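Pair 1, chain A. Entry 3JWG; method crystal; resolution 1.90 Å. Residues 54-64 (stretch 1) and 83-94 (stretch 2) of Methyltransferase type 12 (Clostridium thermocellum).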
# COMPACT_ATOMS: atom_id res chain seq x y z
N GLU A 54 -3.69 -16.53 3.26
CA GLU A 54 -4.14 -17.54 2.30
C GLU A 54 -4.09 -17.10 0.85
O GLU A 54 -3.76 -17.90 -0.03
CB GLU A 54 -5.57 -17.97 2.66
CG GLU A 54 -5.72 -18.40 4.12
CD GLU A 54 -7.03 -19.13 4.39
OE1 GLU A 54 -7.27 -20.16 3.72
OE2 GLU A 54 -7.81 -18.69 5.26
N GLN A 55 -4.41 -15.84 0.59
CA GLN A 55 -4.38 -15.31 -0.77
C GLN A 55 -3.61 -14.01 -0.75
O GLN A 55 -3.93 -13.11 0.03
CB GLN A 55 -5.80 -15.07 -1.29
CG GLN A 55 -5.87 -14.46 -2.69
CD GLN A 55 -5.15 -15.29 -3.73
OE1 GLN A 55 -5.29 -16.51 -3.77
NE2 GLN A 55 -4.36 -14.63 -4.59
N ILE A 56 -2.61 -13.93 -1.60
CA ILE A 56 -1.75 -12.76 -1.72
C ILE A 56 -1.77 -12.33 -3.17
O ILE A 56 -1.31 -13.06 -4.05
CB ILE A 56 -0.31 -13.12 -1.30
CG1 ILE A 56 -0.29 -13.51 0.18
CG2 ILE A 56 0.64 -11.96 -1.62
CD1 ILE A 56 0.96 -14.26 0.60
N THR A 57 -2.31 -11.14 -3.43
CA THR A 57 -2.41 -10.65 -4.80
C THR A 57 -1.72 -9.31 -4.99
O THR A 57 -1.98 -8.35 -4.26
CB THR A 57 -3.88 -10.51 -5.21
OG1 THR A 57 -4.54 -11.78 -5.07
CG2 THR A 57 -4.00 -10.02 -6.65
N GLY A 58 -0.84 -9.24 -5.99
CA GLY A 58 -0.12 -8.02 -6.29
C GLY A 58 -0.60 -7.44 -7.61
O GLY A 58 -0.75 -8.17 -8.59
N VAL A 59 -0.85 -6.13 -7.63
CA VAL A 59 -1.32 -5.46 -8.84
C VAL A 59 -0.43 -4.25 -9.12
O VAL A 59 -0.04 -3.53 -8.20
CB VAL A 59 -2.77 -4.95 -8.66
CG1 VAL A 59 -3.26 -4.29 -9.94
CG2 VAL A 59 -3.69 -6.10 -8.26
N ASP A 60 -0.07 -4.05 -10.39
CA ASP A 60 0.76 -2.91 -10.76
C ASP A 60 0.29 -2.38 -12.11
O ASP A 60 -0.36 -3.10 -12.89
CB ASP A 60 2.24 -3.31 -10.82
CG ASP A 60 3.18 -2.12 -10.60
OD1 ASP A 60 3.36 -1.70 -9.43
OD2 ASP A 60 3.74 -1.60 -11.59
N VAL A 61 0.61 -1.12 -12.40
CA VAL A 61 0.23 -0.48 -13.65
C VAL A 61 1.18 -0.86 -14.78
O VAL A 61 0.80 -0.81 -15.95
CB VAL A 61 0.25 1.06 -13.52
CG1 VAL A 61 -0.71 1.51 -12.43
CG2 VAL A 61 1.66 1.55 -13.22
N SER A 62 2.40 -1.24 -14.43
CA SER A 62 3.41 -1.59 -15.42
C SER A 62 3.64 -3.08 -15.66
O SER A 62 3.83 -3.86 -14.72
CB SER A 62 4.74 -0.94 -15.02
OG SER A 62 5.82 -1.49 -15.76
N TYR A 63 3.63 -3.46 -16.93
CA TYR A 63 3.85 -4.84 -17.34
C TYR A 63 5.28 -5.24 -16.98
O TYR A 63 5.53 -6.32 -16.45
CB TYR A 63 3.65 -4.98 -18.85
CG TYR A 63 4.16 -6.29 -19.40
CD1 TYR A 63 3.43 -7.47 -19.25
CD2 TYR A 63 5.39 -6.36 -20.06
CE1 TYR A 63 3.90 -8.68 -19.74
CE2 TYR A 63 5.88 -7.57 -20.55
CZ TYR A 63 5.13 -8.73 -20.39
OH TYR A 63 5.62 -9.93 -20.87
N SER A 64 6.22 -4.34 -17.29
CA SER A 64 7.63 -4.58 -17.02
C SER A 64 7.91 -4.82 -15.54
O SER A 64 8.67 -5.72 -15.18
CB SER A 64 8.45 -3.38 -17.50
OG SER A 64 9.82 -3.57 -17.21
N ARG A 83 2.56 -21.60 -4.59
CA ARG A 83 2.17 -20.97 -5.84
C ARG A 83 0.68 -20.63 -5.84
O ARG A 83 0.27 -19.60 -6.40
CB ARG A 83 2.47 -21.90 -7.02
CG ARG A 83 2.03 -21.33 -8.35
CD ARG A 83 2.95 -20.20 -8.78
NE ARG A 83 2.48 -19.50 -9.98
CZ ARG A 83 1.45 -18.66 -10.00
NH1 ARG A 83 0.77 -18.41 -8.89
NH2 ARG A 83 1.10 -18.07 -11.13
N LYS A 84 -0.13 -21.48 -5.23
CA LYS A 84 -1.58 -21.27 -5.18
C LYS A 84 -2.01 -20.11 -4.29
O LYS A 84 -3.15 -19.66 -4.35
CB LYS A 84 -2.27 -22.55 -4.73
CG LYS A 84 -2.10 -23.71 -5.70
CD LYS A 84 -2.68 -25.02 -5.15
CE LYS A 84 -2.44 -26.17 -6.13
NZ LYS A 84 -2.99 -27.46 -5.63
N ARG A 85 -1.09 -19.61 -3.47
CA ARG A 85 -1.38 -18.51 -2.56
C ARG A 85 -1.19 -17.14 -3.20
O ARG A 85 -1.79 -16.16 -2.76
CB ARG A 85 -0.49 -18.58 -1.32
CG ARG A 85 -0.58 -19.85 -0.50
CD ARG A 85 0.55 -19.85 0.52
NE ARG A 85 0.44 -18.72 1.45
CZ ARG A 85 1.45 -18.24 2.17
NH1 ARG A 85 2.66 -18.78 2.08
NH2 ARG A 85 1.24 -17.23 3.01
N ILE A 86 -0.36 -17.07 -4.23
CA ILE A 86 -0.06 -15.79 -4.86
C ILE A 86 -0.53 -15.60 -6.29
O ILE A 86 -0.51 -16.52 -7.12
CB ILE A 86 1.46 -15.51 -4.77
CG1 ILE A 86 1.76 -14.08 -5.21
CG2 ILE A 86 2.21 -16.50 -5.64
CD1 ILE A 86 3.16 -13.63 -4.83
N SER A 87 -0.95 -14.37 -6.58
CA SER A 87 -1.44 -13.98 -7.89
C SER A 87 -0.95 -12.57 -8.23
O SER A 87 -0.82 -11.72 -7.35
CB SER A 87 -2.96 -14.01 -7.91
OG SER A 87 -3.47 -13.37 -9.07
N LEU A 88 -0.67 -12.33 -9.51
CA LEU A 88 -0.21 -11.02 -9.96
C LEU A 88 -0.90 -10.67 -11.27
O LEU A 88 -1.09 -11.53 -12.11
CB LEU A 88 1.30 -11.03 -10.20
CG LEU A 88 2.27 -11.24 -9.03
CD1 LEU A 88 3.66 -11.53 -9.58
CD2 LEU A 88 2.30 -10.02 -8.15
N PHE A 89 -1.29 -9.40 -11.43
CA PHE A 89 -1.91 -8.97 -12.67
C PHE A 89 -1.78 -7.47 -12.87
O PHE A 89 -1.56 -6.72 -11.91
CB PHE A 89 -3.38 -9.42 -12.74
CG PHE A 89 -4.32 -8.67 -11.84
CD1 PHE A 89 -4.93 -7.49 -12.26
CD2 PHE A 89 -4.64 -9.17 -10.58
CE1 PHE A 89 -5.85 -6.83 -11.45
CE2 PHE A 89 -5.57 -8.52 -9.76
CZ PHE A 89 -6.17 -7.35 -10.20
N GLN A 90 -1.88 -7.04 -14.12
CA GLN A 90 -1.74 -5.63 -14.47
C GLN A 90 -3.07 -4.90 -14.44
O GLN A 90 -4.12 -5.46 -14.76
CB GLN A 90 -1.09 -5.51 -15.85
CG GLN A 90 -0.69 -4.09 -16.24
CD GLN A 90 0.12 -4.03 -17.52
OE1 GLN A 90 0.58 -2.96 -17.93
NE2 GLN A 90 0.30 -5.18 -18.17
N SER A 91 -3.02 -3.63 -14.03
CA SER A 91 -4.20 -2.80 -13.97
C SER A 91 -3.82 -1.33 -13.91
O SER A 91 -2.78 -0.98 -13.35
CB SER A 91 -5.05 -3.13 -12.74
OG SER A 91 -6.13 -2.22 -12.63
N SER A 92 -4.65 -0.48 -14.50
CA SER A 92 -4.40 0.95 -14.52
C SER A 92 -4.91 1.60 -13.23
O SER A 92 -4.68 2.79 -13.00
CB SER A 92 -5.08 1.59 -15.73
OG SER A 92 -6.49 1.54 -15.61
N LEU A 93 -5.60 0.82 -12.40
CA LEU A 93 -6.13 1.30 -11.13
C LEU A 93 -7.09 2.48 -11.32
O LEU A 93 -7.09 3.44 -10.55
CB LEU A 93 -4.98 1.72 -10.21
CG LEU A 93 -3.92 0.65 -9.94
CD1 LEU A 93 -2.74 1.25 -9.18
CD2 LEU A 93 -4.55 -0.48 -9.15
N VAL A 94 -7.93 2.39 -12.35
CA VAL A 94 -8.87 3.46 -12.64
C VAL A 94 -10.29 2.94 -12.81
O VAL A 94 -11.25 3.66 -12.54
CB VAL A 94 -8.46 4.21 -13.93
CG1 VAL A 94 -9.49 5.28 -14.28
CG2 VAL A 94 -7.08 4.82 -13.75

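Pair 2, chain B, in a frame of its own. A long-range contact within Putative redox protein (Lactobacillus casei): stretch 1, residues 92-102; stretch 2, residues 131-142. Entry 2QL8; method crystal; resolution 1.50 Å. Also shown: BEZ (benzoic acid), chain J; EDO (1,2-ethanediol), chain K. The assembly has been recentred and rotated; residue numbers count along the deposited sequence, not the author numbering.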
# COMPACT_ATOMS: atom_id res chain seq x y z
N TYR B 92 -1.56 16.73 -4.01
CA TYR B 92 -0.45 15.85 -3.66
C TYR B 92 -0.56 14.52 -4.39
O TYR B 92 -1.66 14.04 -4.70
CB TYR B 92 -0.39 15.54 -2.17
CG TYR B 92 -0.04 16.72 -1.28
CD1 TYR B 92 1.19 17.37 -1.39
CD2 TYR B 92 -0.96 17.18 -0.35
CE1 TYR B 92 1.49 18.43 -0.56
CE2 TYR B 92 -0.65 18.24 0.47
CZ TYR B 92 0.58 18.87 0.38
OH TYR B 92 0.87 19.98 1.18
N GLN B 93 0.61 13.96 -4.69
CA GLN B 93 0.67 12.62 -5.30
C GLN B 93 1.82 11.83 -4.71
O GLN B 93 2.73 12.41 -4.12
CB GLN B 93 0.87 12.71 -6.80
CG GLN B 93 -0.20 13.42 -7.57
CD GLN B 93 0.07 13.40 -9.04
OE1 GLN B 93 -0.07 12.35 -9.67
NE2 GLN B 93 0.47 14.53 -9.60
N PHE B 94 1.77 10.50 -4.90
CA PHE B 94 2.91 9.63 -4.68
C PHE B 94 3.41 9.12 -6.04
O PHE B 94 2.61 8.81 -6.95
CB PHE B 94 2.56 8.41 -3.83
CG PHE B 94 2.23 8.69 -2.39
CD1 PHE B 94 2.33 9.95 -1.81
CD2 PHE B 94 1.79 7.65 -1.60
CE1 PHE B 94 2.01 10.13 -0.49
CE2 PHE B 94 1.43 7.86 -0.27
CZ PHE B 94 1.54 9.12 0.26
N LEU B 95 4.74 9.00 -6.14
CA LEU B 95 5.40 8.29 -7.25
C LEU B 95 6.01 7.03 -6.69
O LEU B 95 6.50 7.02 -5.56
CB LEU B 95 6.52 9.14 -7.87
CG LEU B 95 6.12 10.54 -8.38
CD1 LEU B 95 7.42 11.27 -8.78
CD2 LEU B 95 5.09 10.55 -9.50
N VAL B 96 5.98 5.95 -7.47
CA VAL B 96 6.46 4.66 -7.02
C VAL B 96 7.39 4.05 -8.09
O VAL B 96 7.05 3.99 -9.29
CB VAL B 96 5.28 3.68 -6.81
CG1 VAL B 96 5.80 2.30 -6.33
CG2 VAL B 96 4.21 4.29 -5.84
N HIS B 97 8.58 3.66 -7.66
CA HIS B 97 9.57 3.05 -8.56
C HIS B 97 10.13 1.78 -7.95
O HIS B 97 10.74 1.83 -6.86
CB HIS B 97 10.72 4.02 -8.88
CG HIS B 97 11.68 3.44 -9.86
ND1 HIS B 97 11.35 3.22 -11.18
CD2 HIS B 97 12.96 3.00 -9.70
CE1 HIS B 97 12.40 2.69 -11.80
NE2 HIS B 97 13.37 2.53 -10.92
N ALA B 98 9.92 0.63 -8.62
CA ALA B 98 10.39 -0.64 -8.10
C ALA B 98 11.65 -1.07 -8.89
O ALA B 98 11.74 -0.86 -10.10
CB ALA B 98 9.31 -1.73 -8.24
N GLN B 99 12.58 -1.67 -8.16
CA GLN B 99 13.79 -2.25 -8.73
C GLN B 99 13.84 -3.71 -8.33
O GLN B 99 13.71 -4.05 -7.15
CB GLN B 99 15.03 -1.50 -8.22
CG GLN B 99 15.14 -0.10 -8.77
CD GLN B 99 16.35 0.61 -8.27
OE1 GLN B 99 16.76 0.39 -7.13
NE2 GLN B 99 16.96 1.42 -9.11
N VAL B 100 14.09 -4.57 -9.31
CA VAL B 100 14.08 -6.01 -9.10
C VAL B 100 15.45 -6.56 -9.51
O VAL B 100 15.94 -6.28 -10.60
CB VAL B 100 12.97 -6.69 -9.94
CG1 VAL B 100 13.02 -8.24 -9.74
CG2 VAL B 100 11.58 -6.09 -9.58
N MSE B 101 16.03 -7.35 -8.62
CA MSE B 101 17.26 -8.10 -8.93
C MSE B 101 17.03 -9.60 -8.75
O MSE B 101 16.25 -10.01 -7.90
CB MSE B 101 18.43 -7.61 -8.07
CG MSE B 101 18.27 -7.84 -6.57
SE MSE B 101 19.76 -7.12 -5.61
CE MSE B 101 21.07 -8.32 -6.20
N VAL B 102 17.71 -10.43 -9.56
CA VAL B 102 17.70 -11.89 -9.36
C VAL B 102 19.15 -12.30 -9.42
O VAL B 102 19.71 -12.37 -10.49
CB VAL B 102 16.83 -12.66 -10.40
CG1 VAL B 102 16.76 -14.14 -10.02
CG2 VAL B 102 15.43 -12.00 -10.54
N GLY B 131 -0.32 6.04 -13.80
CA GLY B 131 0.61 7.00 -14.40
C GLY B 131 1.83 7.32 -13.58
O GLY B 131 2.66 8.13 -14.03
N ASN B 132 1.95 6.73 -12.38
CA ASN B 132 2.94 7.12 -11.38
C ASN B 132 3.88 5.99 -10.95
O ASN B 132 4.68 6.14 -10.06
CB ASN B 132 2.23 7.70 -10.12
CG ASN B 132 1.64 9.08 -10.37
OD1 ASN B 132 1.47 9.51 -11.53
ND2 ASN B 132 1.25 9.74 -9.29
N TYR B 133 3.77 4.84 -11.61
CA TYR B 133 4.50 3.64 -11.23
C TYR B 133 5.37 3.15 -12.37
O TYR B 133 4.88 2.94 -13.48
CB TYR B 133 3.46 2.56 -10.88
CG TYR B 133 4.03 1.17 -10.63
CD1 TYR B 133 5.14 0.95 -9.84
CD2 TYR B 133 3.38 0.07 -11.17
CE1 TYR B 133 5.62 -0.34 -9.61
CE2 TYR B 133 3.86 -1.19 -10.98
CZ TYR B 133 4.97 -1.41 -10.21
OH TYR B 133 5.42 -2.71 -9.99
N THR B 134 6.62 2.93 -12.03
CA THR B 134 7.63 2.35 -12.93
C THR B 134 8.36 1.21 -12.25
O THR B 134 8.46 1.15 -11.02
CB THR B 134 8.63 3.46 -13.40
OG1 THR B 134 9.12 4.18 -12.27
CG2 THR B 134 7.93 4.43 -14.34
N ILE B 135 8.93 0.31 -13.07
CA ILE B 135 9.64 -0.84 -12.59
C ILE B 135 10.83 -1.10 -13.52
O ILE B 135 10.70 -0.92 -14.74
CB ILE B 135 8.70 -2.10 -12.44
CG1 ILE B 135 9.43 -3.27 -11.82
CG2 ILE B 135 8.03 -2.46 -13.76
CD1 ILE B 135 8.51 -4.39 -11.34
N GLU B 136 11.93 -1.52 -12.93
CA GLU B 136 13.13 -1.85 -13.70
C GLU B 136 13.87 -3.02 -13.06
O GLU B 136 13.72 -3.31 -11.89
CB GLU B 136 14.05 -0.63 -13.82
CG GLU B 136 14.71 -0.29 -12.56
CD GLU B 136 15.79 0.82 -12.70
OE1 GLU B 136 16.53 0.88 -13.70
OE2 GLU B 136 15.91 1.61 -11.76
N THR B 137 14.74 -3.65 -13.87
CA THR B 137 15.62 -4.72 -13.46
C THR B 137 17.00 -4.12 -13.26
O THR B 137 17.44 -3.34 -14.09
CB THR B 137 15.68 -5.82 -14.54
OG1 THR B 137 14.34 -6.22 -14.88
CG2 THR B 137 16.50 -7.00 -14.04
N VAL B 138 17.62 -4.50 -12.16
CA VAL B 138 18.96 -4.05 -11.79
C VAL B 138 19.83 -5.23 -11.41
O VAL B 138 19.36 -6.32 -11.12
CB VAL B 138 18.90 -3.02 -10.64
CG1 VAL B 138 18.03 -1.83 -11.07
CG2 VAL B 138 18.41 -3.68 -9.33
N THR B 139 21.15 -5.03 -11.41
CA THR B 139 22.02 -6.12 -10.97
C THR B 139 22.24 -6.08 -9.45
O THR B 139 22.47 -7.10 -8.84
CB THR B 139 23.36 -6.10 -11.75
OG1 THR B 139 24.00 -4.86 -11.47
CG2 THR B 139 23.13 -6.18 -13.23
N ASP B 140 22.18 -4.89 -8.84
CA ASP B 140 22.25 -4.75 -7.39
C ASP B 140 21.60 -3.45 -6.92
O ASP B 140 21.13 -2.63 -7.73
CB ASP B 140 23.72 -4.79 -6.92
CG ASP B 140 24.57 -3.74 -7.59
OD1 ASP B 140 24.22 -2.55 -7.50
OD2 ASP B 140 25.56 -4.11 -8.24
N PHE B 141 21.56 -3.27 -5.60
CA PHE B 141 21.04 -2.03 -5.01
C PHE B 141 22.18 -1.14 -4.46
O PHE B 141 21.93 -0.29 -3.60
CB PHE B 141 20.05 -2.32 -3.88
CG PHE B 141 18.88 -3.22 -4.27
CD1 PHE B 141 18.28 -3.13 -5.51
CD2 PHE B 141 18.35 -4.07 -3.32
CE1 PHE B 141 17.19 -3.97 -5.83
CE2 PHE B 141 17.27 -4.88 -3.63
CZ PHE B 141 16.71 -4.83 -4.88
N LYS B 142 23.40 -1.33 -4.96
CA LYS B 142 24.61 -0.62 -4.47
C LYS B 142 24.81 0.70 -5.21
O LYS B 142 23.84 1.34 -5.67
CB LYS B 142 25.85 -1.51 -4.62
C BEZ J . -4.22 17.48 1.08
O1 BEZ J . -4.76 17.22 0.14
O2 BEZ J . -4.09 18.74 1.41
C1 BEZ J . -3.67 16.36 1.89
C2 BEZ J . -3.63 15.00 1.35
C3 BEZ J . -3.03 14.08 2.14
C4 BEZ J . -2.56 14.39 3.45
C5 BEZ J . -2.66 15.70 3.99
C6 BEZ J . -3.21 16.70 3.19
C1 EDO K . 1.36 16.01 -12.91
O1 EDO K . 1.43 14.73 -12.31
C2 EDO K . 0.30 15.87 -13.96
O2 EDO K . -0.06 14.49 -13.95
O HOH W 1 7.57 6.31 -11.23
O HOH W 2 19.47 -9.10 -11.38

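Both pairs are two parallel strands in direct hydrogen-bonded register. The strand axes approach to 4.6 Å in each, at 17° in pair 1 and 16° in pair 2, and 14 central residues superpose with an RMSD of 0.6 Å over N, CA and C. Five bridges match, from Ile A56 with Ile A86 (Val B96 with Tyr B133) to Asp A60 with Gln A90 (Val B100 with Thr B137).

The ladder is the common element. In pair 1, Ile A56 N donates to Arg A85 O (2.6 Å) and Ser A87 N to Ile A56 O (2.9 Å); in pair 2, Val B96 N donates to Asn B132 O (2.9 Å) and Thr B134 N to Val B96 O (3.0 Å). Farther along, Asp A60 N to Phe A89 O is stretched to 3.4 Å and weak, whereas the matching Val B100 N to Glu B136 O measures 2.9 Å.

On the face carrying Ile A56, Gly A58 and Asp A60, the first bridge is apolar in both: Ile A56 CG2 lies 4.3 Å from Ile A86 CG1, and Val B96 CG1 3.8 Å from Tyr B133 CD1. At the next position the solutions diverge. An ideal CB on Gly A58 would fall 2.7 Å from Leu A88 CD2, a clash, so the leucine occupies the space beside the glycine. Ala B98 fits its methyl against Ile B135, with CB 3.9 Å from CG1. At the next position on this face, Val B100 CG2 meets Ile B135 CD1 at 3.9 Å, while the side chain of the matching Asp A60 comes no nearer to stretch 2 than 5.2 Å, from its CB to Phe A89 O.

The other face shows the sharpest contrast. Phe A89 and Glu B136 match, with side-chain centres 0.5 Å apart and chi1 p in both (73° and 71°), yet their chemistry differs. Val A59 CG2 sits over the phenylalanine face, 3.7 Å from the ring centroid and 27° off the normal, and Thr A57 CG2 approaches Phe A89 CE2 at 3.8 Å. In pair 2 the counterparts of Val A59 and Thr A57 both donate to one carboxylate oxygen: Gln B99 NE2 to Glu B136 OE2 at 2.9 Å and His B97 NE2 to Glu B136 OE2 at 2.8 Å. His B97 ND1 also hydrogen-bonds Thr B134 OG1 (2.7 Å).

At the end of the contact, Val A61 CG1 packs on Leu A93 CD1 (3.8 Å). The matching selenomethionine, Met B101, instead places SE over the Phe B141 ring, 3.8 Å from its centroid and 9° off the normal.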